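Long-range contacts in nucleoside diphosphate kinase (Aquifex aeolicus, PDB 3ZTP), which transfers the gamma phosphate of ATP to nucleoside diphosphates through a phosphorylated enzyme intermediate, probably supplying the cell with nucleoside triphosphates other than ATP: residues Phe32-Leu37 with Ala75-Glu80; Lys38-Thr43 with Gly70-Ala75. All blocks are in the same frame, centred on the assembly; numbering follows the deposited sequence.

Contact 1. Residues Phe32-Leu37 with Ala75-Glu80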
loop_
_atom_site.group_PDB
_atom_site.type_symbol
_atom_site.label_atom_id
_atom_site.label_comp_id
_atom_site.label_asym_id
_atom_site.label_seq_id
_atom_site.Cartn_x
_atom_site.Cartn_y
_atom_site.Cartn_z
ATOM N N PHE A 32 3.406 -24.606 1.582
ATOM C CA PHE A 32 2.761 -23.416 2.138
ATOM C C PHE A 32 2.160 -22.564 1.041
ATOM O O PHE A 32 2.686 -22.456 -0.072
ATOM C CB PHE A 32 3.766 -22.599 2.958
ATOM C CG PHE A 32 4.242 -23.343 4.136
ATOM C CD1 PHE A 32 3.377 -23.537 5.206
ATOM C CD2 PHE A 32 5.465 -23.996 4.138
ATOM C CE1 PHE A 32 3.743 -24.299 6.287
ATOM C CE2 PHE A 32 5.833 -24.758 5.225
ATOM C CZ PHE A 32 4.973 -24.914 6.294
ATOM N N GLN A 33 1.039 -21.958 1.372
ATOM C CA GLN A 33 0.416 -20.949 0.533
ATOM C C GLN A 33 0.969 -19.587 0.904
ATOM O O GLN A 33 0.946 -19.224 2.092
ATOM C CB GLN A 33 -1.094 -20.952 0.768
ATOM C CG GLN A 33 -1.800 -22.219 0.280
ATOM C CD GLN A 33 -1.632 -22.436 -1.213
ATOM O OE1 GLN A 33 -1.955 -21.561 -2.014
ATOM N NE2 GLN A 33 -1.102 -23.601 -1.595
ATOM N N ILE A 34 1.470 -18.852 -0.079
ATOM C CA ILE A 34 1.876 -17.463 0.144
ATOM C C ILE A 34 0.611 -16.616 0.048
ATOM O O ILE A 34 -0.014 -16.539 -1.004
ATOM C CB ILE A 34 2.936 -16.975 -0.849
ATOM C CG1 ILE A 34 4.193 -17.839 -0.709
ATOM C CG2 ILE A 34 3.243 -15.520 -0.620
ATOM C CD1 ILE A 34 5.257 -17.575 -1.766
ATOM N N LYS A 35 0.226 -16.018 1.174
ATOM C CA LYS A 35 -0.996 -15.204 1.270
ATOM C C LYS A 35 -0.747 -13.710 1.116
ATOM O O LYS A 35 -1.691 -12.933 0.914
ATOM C CB LYS A 35 -1.702 -15.471 2.589
ATOM C CG LYS A 35 -2.154 -16.914 2.789
ATOM C CD LYS A 35 -3.178 -17.321 1.796
ATOM C CE LYS A 35 -4.411 -16.441 1.901
ATOM N NZ LYS A 35 -5.495 -16.883 0.966
ATOM N N ALA A 36 0.493 -13.281 1.295
ATOM C CA ALA A 36 0.848 -11.880 1.093
ATOM C C ALA A 36 2.346 -11.836 0.862
ATOM O O ALA A 36 3.098 -12.706 1.342
ATOM C CB ALA A 36 0.463 -11.021 2.309
ATOM N N LEU A 37 2.794 -10.845 0.121
ATOM C CA LEU A 37 4.201 -10.732 -0.247
ATOM C C LEU A 37 4.493 -9.328 -0.633
ATOM O O LEU A 37 3.767 -8.756 -1.441
ATOM C CB LEU A 37 4.495 -11.669 -1.445
ATOM C CG LEU A 37 5.930 -11.700 -1.953
ATOM C CD1 LEU A 37 6.824 -12.411 -1.035
ATOM C CD2 LEU A 37 5.967 -12.365 -3.318
ATOM N N ALA A 75 6.651 -12.198 3.705
ATOM C CA ALA A 75 5.577 -13.036 3.188
ATOM C C ALA A 75 4.782 -13.611 4.326
ATOM O O ALA A 75 5.340 -13.909 5.395
ATOM C CB ALA A 75 6.138 -14.174 2.350
ATOM N N VAL A 76 3.483 -13.745 4.116
ATOM C CA VAL A 76 2.658 -14.501 5.026
ATOM C C VAL A 76 2.526 -15.897 4.429
ATOM O O VAL A 76 2.130 -16.046 3.272
ATOM C CB VAL A 76 1.259 -13.871 5.185
ATOM C CG1 VAL A 76 0.370 -14.762 6.053
ATOM C CG2 VAL A 76 1.375 -12.474 5.774
ATOM N N LEU A 77 2.870 -16.901 5.225
ATOM C CA LEU A 77 2.786 -18.297 4.835
ATOM C C LEU A 77 1.678 -18.961 5.608
ATOM O O LEU A 77 1.594 -18.829 6.830
ATOM C CB LEU A 77 4.111 -19.013 5.130
ATOM C CG LEU A 77 5.339 -18.416 4.463
ATOM C CD1 LEU A 77 6.528 -19.252 4.842
ATOM C CD2 LEU A 77 5.175 -18.358 2.958
ATOM N N GLU A 78 0.833 -19.710 4.901
ATOM C CA GLU A 78 -0.295 -20.413 5.500
ATOM C C GLU A 78 -0.216 -21.906 5.242
ATOM O O GLU A 78 0.045 -22.343 4.131
ATOM C CB GLU A 78 -1.594 -19.842 4.931
ATOM C CG GLU A 78 -2.859 -20.475 5.473
ATOM C CD GLU A 78 -4.090 -19.844 4.850
ATOM O OE1 GLU A 78 -4.367 -18.661 5.152
ATOM O OE2 GLU A 78 -4.756 -20.502 4.032
ATOM N N GLY A 79 -0.440 -22.678 6.285
ATOM C CA GLY A 79 -0.501 -24.120 6.146
ATOM C C GLY A 79 -0.646 -24.803 7.487
ATOM O O GLY A 79 -0.575 -24.180 8.534
ATOM N N GLU A 80 -0.875 -26.110 7.454
ATOM C CA GLU A 80 -0.980 -26.895 8.684
ATOM C C GLU A 80 0.294 -26.756 9.525
ATOM O O GLU A 80 1.396 -26.912 9.007
ATOM C CB GLU A 80 -1.204 -28.357 8.317
ATOM C CG GLU A 80 -1.270 -29.299 9.498
ATOM C CD GLU A 80 -2.433 -29.013 10.414
ATOM O OE1 GLU A 80 -3.488 -28.549 9.932
ATOM O OE2 GLU A 80 -2.289 -29.254 11.628
HETATM O O HOH W 1 -6.723 -18.343 3.700
#

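Contact 2. Residues Lys38-Thr43 with Gly70-Ala75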
loop_
_atom_site.group_PDB
_atom_site.type_symbol
_atom_site.label_atom_id
_atom_site.label_comp_id
_atom_site.label_asym_id
_atom_site.label_seq_id
_atom_site.Cartn_x
_atom_site.Cartn_y
_atom_site.Cartn_z
ATOM N N LYS A 38 5.560 -8.758 -0.108
ATOM C CA LYS A 38 6.033 -7.506 -0.663
ATOM C C LYS A 38 7.425 -7.177 -0.203
ATOM O O LYS A 38 7.908 -7.665 0.806
ATOM C CB LYS A 38 5.099 -6.351 -0.313
ATOM C CG LYS A 38 5.249 -5.861 1.120
ATOM C CD LYS A 38 4.120 -4.894 1.501
ATOM C CE LYS A 38 4.069 -4.649 2.992
ATOM N NZ LYS A 38 2.918 -3.743 3.290
ATOM N N MET A 39 8.053 -6.341 -1.013
ATOM C CA MET A 39 9.351 -5.724 -0.742
ATOM C C MET A 39 9.117 -4.337 -0.175
ATOM O O MET A 39 8.316 -3.581 -0.710
ATOM C CB MET A 39 10.157 -5.637 -2.035
ATOM C CG MET A 39 11.477 -4.951 -1.848
ATOM S SD MET A 39 12.474 -5.003 -3.353
ATOM C CE MET A 39 12.827 -6.701 -3.433
ATOM N N PHE A 40 9.806 -4.000 0.908
ATOM C CA PHE A 40 9.683 -2.706 1.537
ATOM C C PHE A 40 10.991 -2.418 2.252
ATOM O O PHE A 40 11.897 -3.263 2.277
ATOM C CB PHE A 40 8.479 -2.671 2.505
ATOM C CG PHE A 40 8.647 -3.554 3.685
ATOM C CD1 PHE A 40 8.408 -4.912 3.583
ATOM C CD2 PHE A 40 9.109 -3.041 4.907
ATOM C CE1 PHE A 40 8.618 -5.760 4.669
ATOM C CE2 PHE A 40 9.281 -3.894 6.008
ATOM C CZ PHE A 40 9.050 -5.248 5.866
ATOM N N ARG A 41 11.101 -1.229 2.825
ATOM C CA ARG A 41 12.280 -0.856 3.596
ATOM C C ARG A 41 11.834 -0.351 4.959
ATOM O O ARG A 41 11.097 0.641 5.058
ATOM C CB ARG A 41 13.059 0.213 2.863
ATOM C CG ARG A 41 14.184 0.791 3.701
ATOM C CD ARG A 41 15.482 0.571 3.052
ATOM N NE ARG A 41 16.596 1.077 3.848
ATOM C CZ ARG A 41 17.717 1.508 3.306
ATOM N NH1 ARG A 41 17.866 1.485 1.985
ATOM N NH2 ARG A 41 18.693 1.932 4.087
ATOM N N PHE A 42 12.232 -1.034 6.018
ATOM C CA PHE A 42 12.023 -0.521 7.367
ATOM C C PHE A 42 12.822 0.770 7.547
ATOM O O PHE A 42 14.033 0.797 7.260
ATOM C CB PHE A 42 12.602 -1.486 8.415
ATOM C CG PHE A 42 11.747 -2.661 8.782
ATOM C CD1 PHE A 42 10.530 -2.504 9.422
ATOM C CD2 PHE A 42 12.216 -3.943 8.569
ATOM C CE1 PHE A 42 9.784 -3.588 9.821
ATOM C CE2 PHE A 42 11.461 -5.038 8.967
ATOM C CZ PHE A 42 10.242 -4.863 9.591
ATOM N N THR A 43 12.165 1.808 8.061
ATOM C CA THR A 43 12.922 2.878 8.719
ATOM C C THR A 43 13.498 2.325 10.024
ATOM O O THR A 43 13.020 1.327 10.540
ATOM C CB THR A 43 12.025 4.062 9.078
ATOM O OG1 THR A 43 11.046 3.612 10.017
ATOM C CG2 THR A 43 11.330 4.602 7.844
ATOM N N GLY A 70 18.710 -1.944 4.240
ATOM C CA GLY A 70 18.396 -2.155 2.842
ATOM C C GLY A 70 17.020 -2.775 2.766
ATOM O O GLY A 70 16.436 -3.111 3.792
ATOM N N PRO A 71 16.491 -2.919 1.560
ATOM C CA PRO A 71 15.150 -3.501 1.477
ATOM C C PRO A 71 15.093 -4.953 1.958
ATOM O O PRO A 71 16.096 -5.704 1.923
ATOM C CB PRO A 71 14.802 -3.423 -0.007
ATOM C CG PRO A 71 16.002 -2.901 -0.719
ATOM C CD PRO A 71 17.039 -2.490 0.265
ATOM N N VAL A 72 13.908 -5.353 2.403
ATOM C CA VAL A 72 13.612 -6.716 2.792
ATOM C C VAL A 72 12.361 -7.158 2.087
ATOM O O VAL A 72 11.643 -6.343 1.491
ATOM C CB VAL A 72 13.430 -6.858 4.325
ATOM C CG1 VAL A 72 14.736 -6.545 5.064
ATOM C CG2 VAL A 72 12.350 -5.939 4.874
ATOM N N VAL A 73 12.086 -8.450 2.133
ATOM C CA VAL A 73 10.842 -8.989 1.594
ATOM C C VAL A 73 10.161 -9.794 2.663
ATOM O O VAL A 73 10.741 -10.709 3.252
ATOM C CB VAL A 73 11.090 -9.873 0.364
ATOM C CG1 VAL A 73 9.824 -10.631 -0.022
ATOM C CG2 VAL A 73 11.587 -9.005 -0.804
ATOM N N ALA A 74 8.903 -9.484 2.922
ATOM C CA ALA A 74 8.091 -10.257 3.853
ATOM C C ALA A 74 7.026 -11.053 3.117
ATOM O O ALA A 74 6.556 -10.647 2.044
ATOM C CB ALA A 74 7.417 -9.324 4.876
ATOM N N ALA A 75 6.651 -12.198 3.705
ATOM C CA ALA A 75 5.577 -13.036 3.188
ATOM C C ALA A 75 4.782 -13.611 4.326
ATOM O O ALA A 75 5.340 -13.909 5.395
ATOM C CB ALA A 75 6.138 -14.174 2.350
HETATM O O HOH W 2 14.336 -2.906 5.606
#

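Contact 1. Residues Phe32-Leu37 with Ala75-Glu80
Ile34 and Leu77 face each other in a non-hydrogen-bonded pair, their side chains lying side by side and pointing the same way, with Ile34 CG1 3.8 Å from Leu77 CD2. One step along on this face, the Leu37 branch CD1 reaches the Ala75 methyl. This is the tight half of the contact: Ile28 and Phe27 of helix 20-29 pack on Ile34 and Leu77, and Met39 of a second subunit packs on Ile34 and Leu37. Beside it, Phe32 turns the edge of its ring to the Glu78 carbonyl, CD1 lying 3.7 Å from Glu78 O, and side chains of helix 82-90, among them Val86 and Ile89, pack against it as well.

Strands 33-40 and 72-78 run antiparallel here, at 165° over these segments. Gln33 and Glu78 exchange two backbone bonds, of which Gln33 N to Glu78 O is 3.0 Å. A beta bulge follows, because Lys35 and Ala36 both stand opposite Val76. Lys35 N gives a nearly straight bond to Val76 O (2.8 Å), and Val76 N bonds to Ala36 O from above the carbonyl plane. Ala36 N is buried without a partner.

The solvent side is looser and polar. The Lys35 chain, bent at chi2 (-64°) and chi3, crosses the extended Glu78 chain obliquely, methylene on methylene, CG being 3.7 Å from Glu78 CB. The charged ends do not meet, with Lys35 NZ 4.7 Å from Glu78 OE1. A water donates to that oxygen and takes only a weak bond from NZ, whereas Arg5 forms a salt bridge with Glu78.

Contact 2. Residues Lys38-Thr43 with Gly70-Ala75
Val72 CG2 lies over one face of the Phe40 ring, 3.5 Å above its plane and shifted toward the rim, in a CH-pi contact. CZ is the ring atom it approaches most closely. Ala74 CB sits at the edge of the same ring, 3.8 Å from Phe40 CE1, and Phe42 CD1 is also in the ring plane. Phe40 in turn sets its rim atom CE2 over the centre of one face of Phe42. Phe40 CG stands between the backbone N and the carbonyl carbon (chi1 67°). Phe40, Val72 and Ala74 share this face of the sheet, and Ile135 of helix 125-135 packs on Phe40, Phe42 and Ala74. At the exposed end the Arg41 guanidinium spreads flat over the backbone of Gly70, whose N is 3.6 Å from the plane above its centre; NH2 bonds to Ser68 O.

On the other face, Met39 runs alongside Pro71, and its terminal CE, turned by chi3 (-68°), reaches Val73 CG2 at 3.7 Å. Four backbone bonds hold the strands: Lys38 and Ala74 exchange one pair, Phe40 and Val72 the other, with Val72 N to Phe40 O 2.9 Å. Where the strands end, a water bridges Phe42 N and Gly70 O, continuing the link past Pro71. Lys38 sends NZ out to Glu140 and to Ile135 O.

The Val72 side chain is about 5 Å from that of Lys11, a predicted ATP-binding residue, so this end of the antiparallel pair lies near the probable nucleotide site, in the ferredoxin-like sheet typical of nucleoside diphosphate kinases.

In the fold
Contacts 1 and 2 are consecutive lengths of one antiparallel pairing between strands 33-40 and 72-78, with centres 16 Å apart. Along the chain 32-37 and 38-43 come first; after helices 44-50 and 60-67 the chain returns as 70-75 and then 75-80, so contact 2 closes the shorter loop within contact 1. Ala75 belongs to both, and Leu37 CD1 joins them by packing 3.6 Å from Val73 CG1. In the four-stranded sheet, 72-78 lies between 33-40 and 3-10, leaving 33-40 outermost within the chain. Both contacts reach the second subunit, largely by that edge, where Leu37 and Met39 make backbone hydrogen bonds to it, tying the pairing to the assembly of the homotetramer.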